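Local coordinates for heme-binding protein A (Haemophilus parasuis 29755, PDB 3TPA) that probably binds glutathione as the periplasmic solute-binding protein of a transport system, although its name records an association with heme, at residues 45-48 with 49-52; 80-84 with 85-89; 95-98 with 99-103; 151-154 with 155-159. The protein carries 1 engineered substitution. All coordinates share one frame; numbering follows the deposited sequence.

Contact 1: 45-48 with 49-52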
loop_
_atom_site.group_PDB
_atom_site.type_symbol
_atom_site.label_atom_id
_atom_site.label_comp_id
_atom_site.label_asym_id
_atom_site.label_seq_id
_atom_site.Cartn_x
_atom_site.Cartn_y
_atom_site.Cartn_z
ATOM N N GLU A 45 9.546 0.453 -12.721
ATOM C CA GLU A 45 9.091 1.460 -11.761
ATOM C C GLU A 45 7.659 1.862 -12.075
ATOM O O GLU A 45 7.258 1.824 -13.226
ATOM C CB GLU A 45 9.958 2.717 -11.874
ATOM C CG GLU A 45 11.458 2.466 -11.897
ATOM C CD GLU A 45 12.032 2.323 -10.515
ATOM O OE1 GLU A 45 13.264 2.463 -10.361
ATOM O OE2 GLU A 45 11.242 2.079 -9.580
ATOM N N PHE A 46 6.893 2.284 -11.071
ATOM C CA PHE A 46 5.530 2.760 -11.336
ATOM C C PHE A 46 5.576 4.103 -12.077
ATOM O O PHE A 46 6.321 4.996 -11.693
ATOM C CB PHE A 46 4.750 2.936 -10.029
ATOM C CG PHE A 46 4.444 1.640 -9.313
ATOM C CD1 PHE A 46 3.453 0.799 -9.773
ATOM C CD2 PHE A 46 5.130 1.291 -8.162
ATOM C CE1 PHE A 46 3.170 -0.378 -9.114
ATOM C CE2 PHE A 46 4.849 0.119 -7.495
ATOM C CZ PHE A 46 3.861 -0.718 -7.971
ATOM N N LYS A 47 4.800 4.249 -13.143
ATOM C CA LYS A 47 4.669 5.554 -13.786
ATOM C C LYS A 47 4.170 6.527 -12.726
ATOM O O LYS A 47 3.417 6.126 -11.840
ATOM C CB LYS A 47 3.683 5.499 -14.964
ATOM C CG LYS A 47 4.205 4.745 -16.189
ATOM C CD LYS A 47 3.202 4.767 -17.343
ATOM C CE LYS A 47 3.817 4.243 -18.637
ATOM N NZ LYS A 47 4.871 5.152 -19.186
ATOM N N ALA A 48 4.606 7.787 -12.797
ATOM C CA ALA A 48 4.228 8.795 -11.800
ATOM C C ALA A 48 2.712 8.897 -11.630
ATOM O O ALA A 48 1.975 9.031 -12.602
ATOM C CB ALA A 48 4.811 10.156 -12.164
ATOM N N GLY A 49 2.256 8.804 -10.386
ATOM C CA GLY A 49 0.841 8.933 -10.073
ATOM C C GLY A 49 -0.012 7.741 -10.472
ATOM O O GLY A 49 -1.231 7.770 -10.338
ATOM N N LYS A 50 0.628 6.679 -10.946
ATOM C CA LYS A 50 -0.099 5.562 -11.528
ATOM C C LYS A 50 0.297 4.220 -10.902
ATOM O O LYS A 50 1.301 4.121 -10.207
ATOM C CB LYS A 50 0.126 5.514 -13.038
ATOM C CG LYS A 50 -0.522 6.645 -13.826
ATOM C CD LYS A 50 -0.625 6.242 -15.300
ATOM C CE LYS A 50 -0.628 7.441 -16.243
ATOM N NZ LYS A 50 -0.352 7.037 -17.662
ATOM N N ILE A 51 -0.497 3.187 -11.157
ATOM C CA ILE A 51 -0.185 1.850 -10.662
ATOM C C ILE A 51 0.447 0.981 -11.764
ATOM O O ILE A 51 0.977 -0.096 -11.499
ATOM C CB ILE A 51 -1.439 1.175 -10.040
ATOM C CG1 ILE A 51 -1.901 1.963 -8.811
ATOM C CG2 ILE A 51 -1.146 -0.259 -9.643
ATOM C CD1 ILE A 51 -3.269 1.540 -8.298
ATOM N N GLU A 52 0.417 1.462 -12.998
ATOM C CA GLU A 52 1.094 0.762 -14.082
ATOM C C GLU A 52 2.613 1.028 -14.083
ATOM O O GLU A 52 3.081 2.099 -13.638
ATOM C CB GLU A 52 0.472 1.124 -15.428
ATOM C CG GLU A 52 0.566 2.570 -15.829
ATOM C CD GLU A 52 -0.030 2.816 -17.211
ATOM O OE1 GLU A 52 0.703 3.281 -18.111
ATOM O OE2 GLU A 52 -1.232 2.533 -17.398
#
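Lys47 and Glu52 face each other across a tight reversal of the chain, their side chains running at an oblique angle. The touch is made by the middle of the lysine: its CD lies 3.0 Å from Glu52 OE1, while the ammonium group, carried off by a bend at the last torsion (chi4 -68°), pairs instead with Glu54. A long aliphatic chain suits this place, since its methylenes can pass across the carboxylate while its charge is used further on. Glu52 OE1 also has a long salt bridge, 3.9 Å, to Lys50 NZ, which may help to balance its charge. Beneath these side chains Lys47 N donates to Glu52 O over 2.8 Å in a nearly straight bond. The reversal itself is a type II beta turn from Lys47 to Lys50, closed by Lys50 N to Lys47 O at 3.0 Å, and it leads from edge strand 44-46 toward strand 53-63 of the antiparallel sheet. Gly49 sits at its third position with positive phi (73°), where a CB would run into Ala48 O. Phe46 turns its ring the other way: CD1 brings the ring edge to Ile51 O at 3.1 Å, in the plane of the ring, a weakly polar approach of aromatic C-H to carbonyl. Its CE1 also meets Ile51 CG2 at 4.3 Å, and Phe502 packs its ring against that of Phe46 at about 45°.

Contact 2: 80-84 with 85-89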
loop_
_atom_site.group_PDB
_atom_site.type_symbol
_atom_site.label_atom_id
_atom_site.label_comp_id
_atom_site.label_asym_id
_atom_site.label_seq_id
_atom_site.Cartn_x
_atom_site.Cartn_y
_atom_site.Cartn_z
ATOM N N PHE A 80 26.551 2.696 -9.858
ATOM C CA PHE A 80 26.235 2.836 -8.450
ATOM C C PHE A 80 26.927 4.084 -7.925
ATOM O O PHE A 80 27.946 4.505 -8.473
ATOM C CB PHE A 80 26.705 1.604 -7.658
ATOM C CG PHE A 80 25.751 0.435 -7.738
ATOM C CD1 PHE A 80 24.588 0.421 -6.984
ATOM C CD2 PHE A 80 26.011 -0.642 -8.574
ATOM C CE1 PHE A 80 23.697 -0.635 -7.064
ATOM C CE2 PHE A 80 25.130 -1.711 -8.661
ATOM C CZ PHE A 80 23.968 -1.710 -7.922
ATOM N N HIS A 81 26.371 4.675 -6.873
ATOM C CA HIS A 81 27.002 5.818 -6.218
ATOM C C HIS A 81 28.294 5.351 -5.565
ATOM O O HIS A 81 28.527 4.149 -5.399
ATOM C CB HIS A 81 26.125 6.364 -5.098
ATOM C CG HIS A 81 24.705 6.618 -5.489
ATOM N ND1 HIS A 81 23.654 6.403 -4.624
ATOM C CD2 HIS A 81 24.164 7.090 -6.633
ATOM C CE1 HIS A 81 22.523 6.722 -5.226
ATOM N NE2 HIS A 81 22.803 7.135 -6.448
ATOM N N SER A 82 29.116 6.307 -5.161
ATOM C CA SER A 82 30.289 5.979 -4.377
ATOM C C SER A 82 30.261 6.790 -3.104
ATOM O O SER A 82 29.584 7.823 -3.025
ATOM C CB SER A 82 31.585 6.254 -5.159
ATOM O OG SER A 82 31.600 7.579 -5.656
ATOM N N ASN A 83 30.981 6.314 -2.097
ATOM C CA ASN A 83 31.213 7.120 -0.908
ATOM C C ASN A 83 32.670 6.966 -0.530
ATOM O O ASN A 83 33.448 6.413 -1.302
ATOM C CB ASN A 83 30.256 6.745 0.231
ATOM C CG ASN A 83 30.415 5.315 0.695
ATOM O OD1 ASN A 83 31.517 4.785 0.756
ATOM N ND2 ASN A 83 29.303 4.683 1.032
ATOM N N LYS A 84 33.063 7.457 0.636
ATOM C CA LYS A 84 34.488 7.439 0.981
ATOM C C LYS A 84 34.990 6.031 1.274
ATOM O O LYS A 84 36.188 5.792 1.316
ATOM C CB LYS A 84 34.808 8.394 2.140
ATOM C CG LYS A 84 33.936 8.243 3.384
ATOM C CD LYS A 84 34.461 9.140 4.510
ATOM C CE LYS A 84 33.640 9.010 5.789
ATOM N NZ LYS A 84 32.385 9.806 5.743
ATOM N N THR A 85 34.052 5.108 1.462
ATOM C CA THR A 85 34.358 3.709 1.750
ATOM C C THR A 85 34.306 2.827 0.498
ATOM O O THR A 85 34.902 1.755 0.467
ATOM C CB THR A 85 33.348 3.139 2.774
ATOM O OG1 THR A 85 33.417 3.890 3.992
ATOM C CG2 THR A 85 33.623 1.677 3.064
ATOM N N PHE A 86 33.590 3.282 -0.527
ATOM C CA PHE A 86 33.330 2.453 -1.695
ATOM C C PHE A 86 33.307 3.204 -3.026
ATOM O O PHE A 86 32.664 4.243 -3.162
ATOM C CB PHE A 86 32.003 1.717 -1.514
ATOM C CG PHE A 86 31.526 1.027 -2.753
ATOM C CD1 PHE A 86 32.097 -0.172 -3.158
ATOM C CD2 PHE A 86 30.499 1.568 -3.510
ATOM C CE1 PHE A 86 31.655 -0.823 -4.318
ATOM C CE2 PHE A 86 30.041 0.935 -4.668
ATOM C CZ PHE A 86 30.621 -0.263 -5.076
ATOM N N SER A 87 34.013 2.663 -4.009
ATOM C CA SER A 87 33.922 3.168 -5.372
ATOM C C SER A 87 33.743 1.996 -6.337
ATOM O O SER A 87 34.599 1.122 -6.413
ATOM C CB SER A 87 35.168 3.966 -5.736
ATOM O OG SER A 87 34.878 4.907 -6.756
ATOM N N PRO A 88 32.633 1.980 -7.090
ATOM C CA PRO A 88 32.390 0.820 -7.951
ATOM C C PRO A 88 33.360 0.790 -9.128
ATOM O O PRO A 88 33.829 1.843 -9.577
ATOM C CB PRO A 88 30.965 1.050 -8.447
ATOM C CG PRO A 88 30.848 2.535 -8.498
ATOM C CD PRO A 88 31.651 3.054 -7.319
ATOM N N THR A 89 33.652 -0.411 -9.624
ATOM C CA THR A 89 34.537 -0.558 -10.773
ATOM C C THR A 89 33.800 -1.055 -12.008
ATOM O O THR A 89 34.366 -1.083 -13.097
ATOM C CB THR A 89 35.711 -1.492 -10.459
ATOM O OG1 THR A 89 35.226 -2.817 -10.226
ATOM C CG2 THR A 89 36.455 -1.006 -9.223
#
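Asn83 reaches back to Thr85 and Phe86 across a tight reversal of the chain and holds it from within. Its CB carries CG into the position between the backbone N and the carbonyl carbon (chi1 62°), which swings the amide over the residues that follow. CG itself only approaches Thr85 N, but OD1 goes further and accepts from Thr85 N at 2.7 Å, with the donor tilted 23° from the amide plane. The same oxygen takes a second, weak bond from Phe86 N at 2.9 Å, and the side chain also touches Tyr169 and Ile187. An asparagine side chain accepting from the backbone N-H two residues on forms an Asx turn, and the short reach of asparagine is what allows it. The main chain adds a reciprocal pair: Asn83 N donates to Phe86 O at 2.9 Å, and Phe86 N to Asn83 O at 3.2 Å. Further along the two arms, Ser82 CB presses on Phe86 O at 3.0 Å. Pro88 lays CG against Phe80 O at 3.5 Å; its ring lacks an N-H and offers apolar carbon to the facing arm. The edge of the Phe86 ring comes to His81 O, CE2 being 3.6 Å away. The hairpin-like loop joins strand 69-74 to helix 94-105 and leans on helix 167-175, where Phe86 meets Tyr169, Glu168 and Gln172.

Contact 3: 95-98 with 99-103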
loop_
_atom_site.group_PDB
_atom_site.type_symbol
_atom_site.label_atom_id
_atom_site.label_comp_id
_atom_site.label_asym_id
_atom_site.label_seq_id
_atom_site.Cartn_x
_atom_site.Cartn_y
_atom_site.Cartn_z
ATOM N N ASP A 95 24.343 -9.832 -11.531
ATOM C CA ASP A 95 24.802 -10.255 -10.195
ATOM C C ASP A 95 24.137 -9.421 -9.097
ATOM O O ASP A 95 23.761 -9.948 -8.050
ATOM C CB ASP A 95 26.329 -10.134 -10.044
ATOM C CG ASP A 95 27.089 -11.218 -10.791
ATOM O OD1 ASP A 95 26.467 -12.224 -11.196
ATOM O OD2 ASP A 95 28.316 -11.066 -10.970
ATOM N N ASP A 96 24.021 -8.114 -9.333
ATOM C CA ASP A 96 23.413 -7.215 -8.349
ATOM C C ASP A 96 21.923 -7.533 -8.153
ATOM O O ASP A 96 21.414 -7.542 -7.036
ATOM C CB ASP A 96 23.597 -5.756 -8.765
ATOM C CG ASP A 96 25.055 -5.396 -9.005
ATOM O OD1 ASP A 96 25.888 -5.656 -8.110
ATOM O OD2 ASP A 96 25.367 -4.853 -10.094
ATOM N N VAL A 97 21.226 -7.803 -9.248
ATOM C CA VAL A 97 19.809 -8.174 -9.164
ATOM C C VAL A 97 19.612 -9.495 -8.408
ATOM O O VAL A 97 18.757 -9.607 -7.516
ATOM C CB VAL A 97 19.162 -8.265 -10.582
ATOM C CG1 VAL A 97 17.676 -8.612 -10.476
ATOM C CG2 VAL A 97 19.347 -6.946 -11.338
ATOM N N VAL A 98 20.409 -10.497 -8.765
ATOM C CA VAL A 98 20.305 -11.813 -8.134
ATOM C C VAL A 98 20.610 -11.694 -6.648
ATOM O O VAL A 98 19.894 -12.238 -5.814
ATOM C CB VAL A 98 21.235 -12.858 -8.809
ATOM C CG1 VAL A 98 21.185 -14.208 -8.083
ATOM C CG2 VAL A 98 20.852 -13.033 -10.272
ATOM N N PHE A 99 21.664 -10.966 -6.315
ATOM C CA PHE A 99 21.970 -10.682 -4.909
ATOM C C PHE A 99 20.757 -10.093 -4.154
ATOM O O PHE A 99 20.420 -10.525 -3.038
ATOM C CB PHE A 99 23.168 -9.713 -4.804
ATOM C CG PHE A 99 23.463 -9.261 -3.400
ATOM C CD1 PHE A 99 24.363 -9.957 -2.608
ATOM C CD2 PHE A 99 22.828 -8.142 -2.867
ATOM C CE1 PHE A 99 24.630 -9.548 -1.321
ATOM C CE2 PHE A 99 23.092 -7.719 -1.575
ATOM C CZ PHE A 99 23.991 -8.424 -0.798
ATOM N N SER A 100 20.103 -9.104 -4.759
ATOM C CA SER A 100 19.061 -8.357 -4.054
ATOM C C SER A 100 17.835 -9.231 -3.767
ATOM O O SER A 100 17.240 -9.147 -2.700
ATOM C CB SER A 100 18.671 -7.119 -4.858
ATOM O OG SER A 100 19.825 -6.331 -5.122
ATOM N N PHE A 101 17.478 -10.080 -4.728
ATOM C CA PHE A 101 16.396 -11.043 -4.548
ATOM C C PHE A 101 16.798 -12.151 -3.591
ATOM O O PHE A 101 16.043 -12.510 -2.682
ATOM C CB PHE A 101 15.992 -11.660 -5.897
ATOM C CG PHE A 101 15.019 -10.821 -6.675
ATOM C CD1 PHE A 101 13.684 -11.173 -6.739
ATOM C CD2 PHE A 101 15.431 -9.651 -7.298
ATOM C CE1 PHE A 101 12.790 -10.401 -7.449
ATOM C CE2 PHE A 101 14.536 -8.874 -8.002
ATOM C CZ PHE A 101 13.218 -9.242 -8.076
ATOM N N GLN A 102 17.989 -12.703 -3.807
ATOM C CA GLN A 102 18.379 -13.912 -3.089
ATOM C C GLN A 102 18.697 -13.678 -1.608
ATOM O O GLN A 102 18.490 -14.562 -0.794
ATOM C CB GLN A 102 19.518 -14.646 -3.823
ATOM C CG GLN A 102 19.064 -15.336 -5.140
ATOM C CD GLN A 102 17.893 -16.255 -4.936
ATOM O OE1 GLN A 102 16.812 -16.028 -5.472
ATOM N NE2 GLN A 102 18.097 -17.304 -4.156
ATOM N N ARG A 103 19.181 -12.491 -1.255
ATOM C CA ARG A 103 19.399 -12.167 0.151
ATOM C C ARG A 103 18.111 -12.488 0.899
ATOM O O ARG A 103 18.123 -13.027 2.013
ATOM C CB ARG A 103 19.743 -10.688 0.340
ATOM C CG ARG A 103 19.897 -10.297 1.802
ATOM C CD ARG A 103 19.925 -8.787 2.021
ATOM N NE ARG A 103 20.121 -8.500 3.440
ATOM C CZ ARG A 103 20.389 -7.307 3.944
ATOM N NH1 ARG A 103 20.499 -6.244 3.154
ATOM N NH2 ARG A 103 20.554 -7.186 5.250
#
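Val97 and Phe101, one helical turn apart, lie side by side and point the same way, with Val97 CG1 4.0 Å from Phe101 CE2. This is the tightly packed flank: both side chains press on strand 141-146, and Phe101 also meets strand 131-136, so a branched aliphatic and a flat aromatic group suit the place. Polar Ser100 is buried as well, but its hydroxyl is accounted for. With OG beside its own backbone N (chi1 -55°), it donates to Asp96 O at 2.8 Å and has a further hydrogen bond with Tyr165 N. Asp96 O thus takes two donors, Ser100 OG and Ser100 N, from opposite faces of its carbonyl plane. Val98 and Gln102 form the less buried flank, where Gln102 also touches Val134 and His109. Val98 CG1 meets Gln102 CG at 3.8 Å, and a bend at chi2 (-54°) turns the glutamine amide off that line; its methylenes give apolar contact to Val98. Underneath, regular bonds such as Gln102 N to Val98 O, 2.8 Å, bind residues four apart. Such i+4 to i backbone bonding is that of a regular alpha-helix, here helix 94-105, set between the antiparallel sheet and helix 167-175.

Contact 4: 151-154 with 155-159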
loop_
_atom_site.group_PDB
_atom_site.type_symbol
_atom_site.label_atom_id
_atom_site.label_comp_id
_atom_site.label_asym_id
_atom_site.label_seq_id
_atom_site.Cartn_x
_atom_site.Cartn_y
_atom_site.Cartn_z
ATOM N N THR A 151 -0.191 -12.540 -12.642
ATOM C CA THR A 151 -0.061 -11.266 -13.342
ATOM C C THR A 151 0.412 -10.074 -12.477
ATOM O O THR A 151 1.186 -9.231 -12.942
ATOM C CB THR A 151 -1.355 -10.917 -14.069
ATOM O OG1 THR A 151 -1.690 -12.009 -14.931
ATOM C CG2 THR A 151 -1.188 -9.642 -14.889
ATOM N N PRO A 152 -0.050 -9.996 -11.225
ATOM C CA PRO A 152 0.368 -8.875 -10.362
ATOM C C PRO A 152 1.867 -8.849 -10.065
ATOM O O PRO A 152 2.392 -7.836 -9.614
ATOM C CB PRO A 152 -0.405 -9.137 -9.070
ATOM C CG PRO A 152 -1.625 -9.865 -9.514
ATOM C CD PRO A 152 -1.123 -10.789 -10.602
ATOM N N PHE A 153 2.549 -9.959 -10.310
ATOM C CA PHE A 153 3.980 -10.028 -10.052
ATOM C C PHE A 153 4.778 -8.884 -10.677
ATOM O O PHE A 153 5.704 -8.370 -10.060
ATOM C CB PHE A 153 4.557 -11.375 -10.509
ATOM C CG PHE A 153 6.024 -11.514 -10.206
ATOM C CD1 PHE A 153 6.460 -11.616 -8.893
ATOM C CD2 PHE A 153 6.971 -11.492 -11.226
ATOM C CE1 PHE A 153 7.817 -11.715 -8.601
ATOM C CE2 PHE A 153 8.327 -11.592 -10.940
ATOM C CZ PHE A 153 8.750 -11.704 -9.626
ATOM N N ILE A 154 4.444 -8.495 -11.902
ATOM C CA ILE A 154 5.145 -7.365 -12.539
ATOM C C ILE A 154 5.077 -6.080 -11.683
ATOM O O ILE A 154 6.059 -5.331 -11.565
ATOM C CB ILE A 154 4.671 -7.105 -14.007
ATOM C CG1 ILE A 154 5.701 -6.240 -14.751
ATOM C CG2 ILE A 154 3.268 -6.457 -14.068
ATOM C CD1 ILE A 154 7.116 -6.780 -14.686
ATOM N N THR A 155 3.936 -5.828 -11.052
ATOM C CA THR A 155 3.851 -4.671 -10.152
ATOM C C THR A 155 4.590 -4.906 -8.835
ATOM O O THR A 155 5.161 -3.983 -8.267
ATOM C CB THR A 155 2.407 -4.187 -9.910
ATOM O OG1 THR A 155 1.608 -5.269 -9.460
ATOM C CG2 THR A 155 1.797 -3.653 -11.198
ATOM N N THR A 156 4.611 -6.146 -8.353
ATOM C CA THR A 156 5.409 -6.441 -7.168
ATOM C C THR A 156 6.888 -6.078 -7.376
ATOM O O THR A 156 7.545 -5.571 -6.467
ATOM C CB THR A 156 5.250 -7.913 -6.734
ATOM O OG1 THR A 156 3.870 -8.146 -6.425
ATOM C CG2 THR A 156 6.115 -8.223 -5.497
ATOM N N VAL A 157 7.393 -6.317 -8.581
ATOM C CA VAL A 157 8.794 -6.053 -8.929
ATOM C C VAL A 157 9.162 -4.565 -8.826
ATOM O O VAL A 157 10.341 -4.215 -8.663
ATOM C CB VAL A 157 9.109 -6.567 -10.352
ATOM C CG1 VAL A 157 10.480 -6.108 -10.822
ATOM C CG2 VAL A 157 9.019 -8.079 -10.380
ATOM N N ALA A 158 8.150 -3.704 -8.921
ATOM C CA ALA A 158 8.326 -2.252 -8.830
ATOM C C ALA A 158 8.242 -1.725 -7.391
ATOM O O ALA A 158 8.428 -0.531 -7.131
ATOM C CB ALA A 158 7.280 -1.546 -9.705
ATOM N N MET A 159 7.967 -2.620 -6.448
ATOM C CA MET A 159 7.822 -2.192 -5.064
ATOM C C MET A 159 9.176 -1.927 -4.432
ATOM O O MET A 159 10.196 -2.505 -4.831
ATOM C CB MET A 159 7.010 -3.233 -4.271
ATOM C CG MET A 159 5.558 -3.367 -4.737
ATOM S SD MET A 159 4.661 -4.660 -3.835
ATOM C CE MET A 159 4.745 -4.034 -2.161
#
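The chain from Thr151 to Met159 makes a short turn of helix, with Thr156 N bonded to Pro152 O at 3.1 Å and Val157 N to Phe153 O at 3.0 Å, and a type I beta turn runs from Thr156 to Met159. It is the brief helix 153-156 that follows strand 141-146 in this solute-binding fold, and it packs on strands 44-46 and 53-63 of the same antiparallel sheet. The Pro152 ring holds phi near -63°, a value that suits helical backbone. Its carbonyl is heavily used. Besides Thr156 N, it accepts from Thr155 OG1 at 2.7 Å, the hydroxyl lying in the carbonyl plane on a lone pair, while Thr155 N adds a weak bond. Thr155 manages this because OG1 stands between its backbone N and carbonyl carbon (chi1 54°), facing back along the helix; a threonine can thus satisfy its hydroxyl internally, and its side chain still touches Val53 and Phe46. Ile154 packs on Val53 and Trp61 of strand 53-63. On another flank the aromatic residue Phe153 extends from the helix and crosses Val157 obliquely, while the edge-to-face partner of its ring is Tyr70. A branched valine one turn later fits this flat surface with a single methyl: Val157 CG2 sits over the Phe153 ring in a CH-pi contact, 3.9 Å from the centroid and 24° off the normal, offset toward the rim where CE2 is 3.6 Å away.

Contacts 3 and 4 are buried and helical, contact 1 lies at the surface, and contact 2 is partly buried at the periphery, its centre 32 Å from that of the chain. Contacts 1 and 4 touch through Phe46 CZ and Thr155 O, 3.5 Å apart, so the turn after strand 44-46 and the short helix 153-156 share one packing region. Contacts 2 and 3 meet where Phe80 CE2 lies 3.5 Å from Asp96 OD2, and helix 167-175 lies against both. Contacts 3 and 4 do not touch, but both pack on the same antiparallel sheet. Charged side chains mark the surface turn, backbone and amide bonds the peripheral loop; the helices combine apolar pairs with hydroxyls bonded to backbone carbonyls, and contact 3 adds outside salt bridges.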